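Local coordinates for protein type 3 secretion system chaperone PscE (Pseudomonas aeruginosa, PDB 2UWJ) that acts with PscG as a type III secretion chaperone, preventing premature polymerization of the needle protein PscF in the cytoplasm and allowing needle assembly, at residues 35-40 and 48-53. Sequence-based numbering, arbitrary orientation.
Sequences RRELAR and QFLQQQ
Leu38 and Leu50 pack against each other near the turn of an antiparallel helical hairpin; segments 35-40 and 48-53, of helices 18-40 and 44-68, have axes 9.9 Å apart at closest and 152° between their directions. In the tight part Leu50, buried and branched, suits the inner face: the two leucines lie alongside one another, pointing opposite ways, with Leu38 CG 3.8 Å from Leu50 CB. Further along the same side chain, Leu50 CD1 lies 3.6 Å from Glu37 CG. Glu37 has its CG anti to the backbone N (chi1 -175°) and stays extended beyond it, roughly perpendicular to Leu50. The whole chain, carboxylate included, thus lies across both Leu50 methyls, OE2 being 3.8 Å from CD2, while OE1 also forms a salt bridge with Arg46. No hydrogen bond joins the two segments, so apolar packing carries the contact. The looser side is that of Gln51, which buries 24 Å² there against 89 Å² for Leu50; a long polar residue can still offer its aliphatic part to the leucine. On the far side of helix 44-68, Gln52 hydrogen-bonds Arg34 of the PscG chain. Gln51's chi1 (-74°) sets CG 4.0 Å from Leu38 CD2.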
ATOM      1  N   ARG A  35     -13.053 -21.288  19.126  1.00 31.16           N
ATOM      2  CA  ARG A  35     -13.085 -22.668  19.611  1.00 34.46           C
ATOM      3  C   ARG A  35     -13.955 -22.772  20.870  1.00 34.25           C
ATOM      4  O   ARG A  35     -14.655 -23.758  21.061  1.00 34.07           O
ATOM      5  CB  ARG A  35     -11.667 -23.156  19.890  1.00 34.25           C
ATOM      6  CG  ARG A  35     -10.911 -23.545  18.612  1.00 39.58           C
ATOM      7  CD  ARG A  35      -9.469 -23.788  18.920  1.00 47.70           C
ATOM      8  NE  ARG A  35      -8.714 -24.233  17.744  1.00 54.32           N
ATOM      9  CZ  ARG A  35      -7.383 -24.180  17.640  1.00 53.09           C
ATOM     10  NH1 ARG A  35      -6.668 -23.693  18.645  1.00 53.41           N
ATOM     11  NH2 ARG A  35      -6.762 -24.615  16.536  1.00 57.04           N
ATOM     12  N   ARG A  36     -13.911 -21.754  21.709  1.00 34.27           N
ATOM     13  CA  ARG A  36     -14.759 -21.757  22.908  1.00 39.77           C
ATOM     14  C   ARG A  36     -16.235 -21.745  22.489  1.00 38.42           C
ATOM     15  O   ARG A  36     -17.038 -22.532  22.994  1.00 37.98           O
ATOM     16  CB  ARG A  36     -14.452 -20.550  23.811  1.00 43.56           C
ATOM     17  CG  ARG A  36     -13.084 -20.614  24.485  1.00 55.36           C
ATOM     18  CD  ARG A  36     -12.976 -19.589  25.649  1.00 63.11           C
ATOM     19  NE  ARG A  36     -13.198 -18.215  25.193  1.00 67.42           N
ATOM     20  CZ  ARG A  36     -12.235 -17.399  24.763  1.00 66.76           C
ATOM     21  NH1 ARG A  36     -10.975 -17.810  24.744  1.00 57.90           N
ATOM     22  NH2 ARG A  36     -12.543 -16.181  24.319  1.00 68.96           N
ATOM     23  N   GLU A  37     -16.611 -20.891  21.545  1.00 36.20           N
ATOM     24  CA  GLU A  37     -18.002 -20.851  21.121  1.00 37.25           C
ATOM     25  C   GLU A  37     -18.455 -22.173  20.439  1.00 39.23           C
ATOM     26  O   GLU A  37     -19.606 -22.603  20.590  1.00 40.37           O
ATOM     27  CB  GLU A  37     -18.281 -19.632  20.218  1.00 32.44           C
ATOM     28  CG  GLU A  37     -19.762 -19.528  19.882  1.00 43.02           C
ATOM     29  CD  GLU A  37     -20.145 -18.337  19.032  1.00 49.82           C
ATOM     30  OE1 GLU A  37     -21.310 -18.291  18.543  1.00 57.80           O
ATOM     31  OE2 GLU A  37     -19.309 -17.442  18.842  1.00 51.70           O
ATOM     32  N   LEU A  38     -17.552 -22.826  19.717  1.00 37.84           N
ATOM     33  CA  LEU A  38     -17.868 -24.074  19.059  1.00 32.35           C
ATOM     34  C   LEU A  38     -18.134 -25.114  20.141  1.00 36.42           C
ATOM     35  O   LEU A  38     -19.042 -25.937  20.018  1.00 36.97           O
ATOM     36  CB  LEU A  38     -16.687 -24.547  18.193  1.00 27.85           C
ATOM     37  CG  LEU A  38     -16.777 -23.993  16.744  1.00 23.26           C
ATOM     38  CD1 LEU A  38     -15.359 -24.034  16.164  1.00 29.09           C
ATOM     39  CD2 LEU A  38     -17.835 -24.772  15.895  1.00 26.14           C
ATOM     40  N   ALA A  39     -17.320 -25.081  21.189  1.00 36.10           N
ATOM     41  CA  ALA A  39     -17.429 -26.025  22.300  1.00 38.05           C
ATOM     42  C   ALA A  39     -18.767 -25.885  23.045  1.00 41.10           C
ATOM     43  O   ALA A  39     -19.289 -26.862  23.563  1.00 39.50           O
ATOM     44  CB  ALA A  39     -16.258 -25.837  23.255  1.00 39.15           C
ATOM     45  N   ARG A  40     -19.333 -24.687  23.096  1.00 41.40           N
ATOM     46  CA  ARG A  40     -20.618 -24.521  23.774  1.00 46.24           C
ATOM     47  C   ARG A  40     -21.750 -25.157  22.984  1.00 47.14           C
ATOM     48  O   ARG A  40     -22.800 -25.430  23.559  1.00 50.51           O
ATOM     49  CB  ARG A  40     -20.932 -23.046  24.006  1.00 44.24           C
ATOM     50  CG  ARG A  40     -20.057 -22.416  25.065  1.00 54.84           C
ATOM     51  CD  ARG A  40     -20.578 -21.024  25.411  1.00 59.40           C
ATOM     52  NE  ARG A  40     -21.627 -20.650  24.469  1.00 64.92           N
ATOM     53  CZ  ARG A  40     -21.607 -19.550  23.715  1.00 67.60           C
ATOM     54  NH1 ARG A  40     -20.574 -18.692  23.799  1.00 63.52           N
ATOM     55  NH2 ARG A  40     -22.623 -19.317  22.872  1.00 53.57           N
ATOM     56  N   GLN A  48     -21.337 -24.140  11.050  1.00 31.94           N
ATOM     57  CA  GLN A  48     -20.631 -24.176   9.763  1.00 33.00           C
ATOM     58  C   GLN A  48     -19.870 -22.832   9.623  1.00 28.77           C
ATOM     59  O   GLN A  48     -18.739 -22.776   9.165  1.00 27.79           O
ATOM     60  CB  GLN A  48     -21.639 -24.363   8.612  1.00 36.31           C
ATOM     61  CG  GLN A  48     -21.176 -23.883   7.230  1.00 45.56           C
ATOM     62  CD  GLN A  48     -20.008 -24.705   6.610  1.00 59.99           C
ATOM     63  OE1 GLN A  48     -19.858 -25.908   6.880  1.00 61.26           O
ATOM     64  NE2 GLN A  48     -19.199 -24.053   5.746  1.00 58.37           N
ATOM     65  N   PHE A  49     -20.504 -21.761  10.052  1.00 25.93           N
ATOM     66  CA  PHE A  49     -19.899 -20.412  10.021  1.00 30.36           C
ATOM     67  C   PHE A  49     -18.649 -20.364  10.914  1.00 32.90           C
ATOM     68  O   PHE A  49     -17.575 -19.930  10.471  1.00 28.17           O
ATOM     69  CB  PHE A  49     -20.982 -19.442  10.487  1.00 37.34           C
ATOM     70  CG  PHE A  49     -20.592 -18.007  10.528  1.00 48.05           C
ATOM     71  CD1 PHE A  49     -19.847 -17.500  11.585  1.00 47.89           C
ATOM     72  CD2 PHE A  49     -21.150 -17.103   9.599  1.00 56.60           C
ATOM     73  CE1 PHE A  49     -19.676 -16.098  11.735  1.00 56.31           C
ATOM     74  CE2 PHE A  49     -20.986 -15.702   9.735  1.00 57.47           C
ATOM     75  CZ  PHE A  49     -20.253 -15.202  10.806  1.00 54.23           C
ATOM     76  N   LEU A  50     -18.772 -20.822  12.168  1.00 26.64           N
ATOM     77  CA  LEU A  50     -17.649 -20.831  13.078  1.00 27.71           C
ATOM     78  C   LEU A  50     -16.501 -21.720  12.608  1.00 23.57           C
ATOM     79  O   LEU A  50     -15.323 -21.410  12.826  1.00 25.18           O
ATOM     80  CB  LEU A  50     -18.086 -21.304  14.473  1.00 29.79           C
ATOM     81  CG  LEU A  50     -19.016 -20.374  15.278  1.00 39.52           C
ATOM     82  CD1 LEU A  50     -19.484 -21.093  16.628  1.00 39.39           C
ATOM     83  CD2 LEU A  50     -18.273 -19.080  15.591  1.00 35.29           C
ATOM     84  N   GLN A  51     -16.827 -22.853  12.009  1.00 24.85           N
ATOM     85  CA  GLN A  51     -15.766 -23.741  11.558  1.00 28.94           C
ATOM     86  C   GLN A  51     -14.962 -23.066  10.433  1.00 27.80           C
ATOM     87  O   GLN A  51     -13.745 -23.167  10.409  1.00 25.12           O
ATOM     88  CB  GLN A  51     -16.369 -25.051  11.046  1.00 32.90           C
ATOM     89  CG  GLN A  51     -16.856 -25.926  12.190  1.00 46.28           C
ATOM     90  CD  GLN A  51     -16.209 -27.298  12.181  1.00 55.68           C
ATOM     91  OE1 GLN A  51     -16.590 -28.182  11.382  1.00 52.42           O
ATOM     92  NE2 GLN A  51     -15.211 -27.486  13.050  1.00 56.45           N
ATOM     93  N   GLN A  52     -15.667 -22.409   9.511  1.00 26.69           N
ATOM     94  CA  GLN A  52     -15.002 -21.710   8.412  1.00 28.84           C
ATOM     95  C   GLN A  52     -14.152 -20.576   9.024  1.00 32.72           C
ATOM     96  O   GLN A  52     -13.008 -20.326   8.599  1.00 27.62           O
ATOM     97  CB  GLN A  52     -16.029 -21.105   7.457  1.00 28.15           C
ATOM     98  CG  GLN A  52     -16.696 -22.145   6.531  1.00 34.92           C
ATOM     99  CD  GLN A  52     -17.624 -21.497   5.496  1.00 47.71           C
ATOM    100  OE1 GLN A  52     -18.756 -21.090   5.822  1.00 47.59           O
ATOM    101  NE2 GLN A  52     -17.147 -21.389   4.241  1.00 37.67           N
ATOM    102  N   GLN A  53     -14.701 -19.886  10.036  1.00 24.95           N
ATOM    103  CA  GLN A  53     -13.930 -18.833  10.657  1.00 27.25           C
ATOM    104  C   GLN A  53     -12.679 -19.370  11.329  1.00 31.54           C
ATOM    105  O   GLN A  53     -11.582 -18.771  11.222  1.00 30.12           O
ATOM    106  CB  GLN A  53     -14.765 -18.075  11.683  1.00 30.58           C
ATOM    107  CG  GLN A  53     -13.915 -17.038  12.367  1.00 35.12           C
ATOM    108  CD  GLN A  53     -14.726 -15.819  12.706  1.00 44.13           C
ATOM    109  OE1 GLN A  53     -14.951 -15.514  13.875  1.00 43.65           O
ATOM    110  NE2 GLN A  53     -15.194 -15.117  11.671  1.00 40.47           N
TER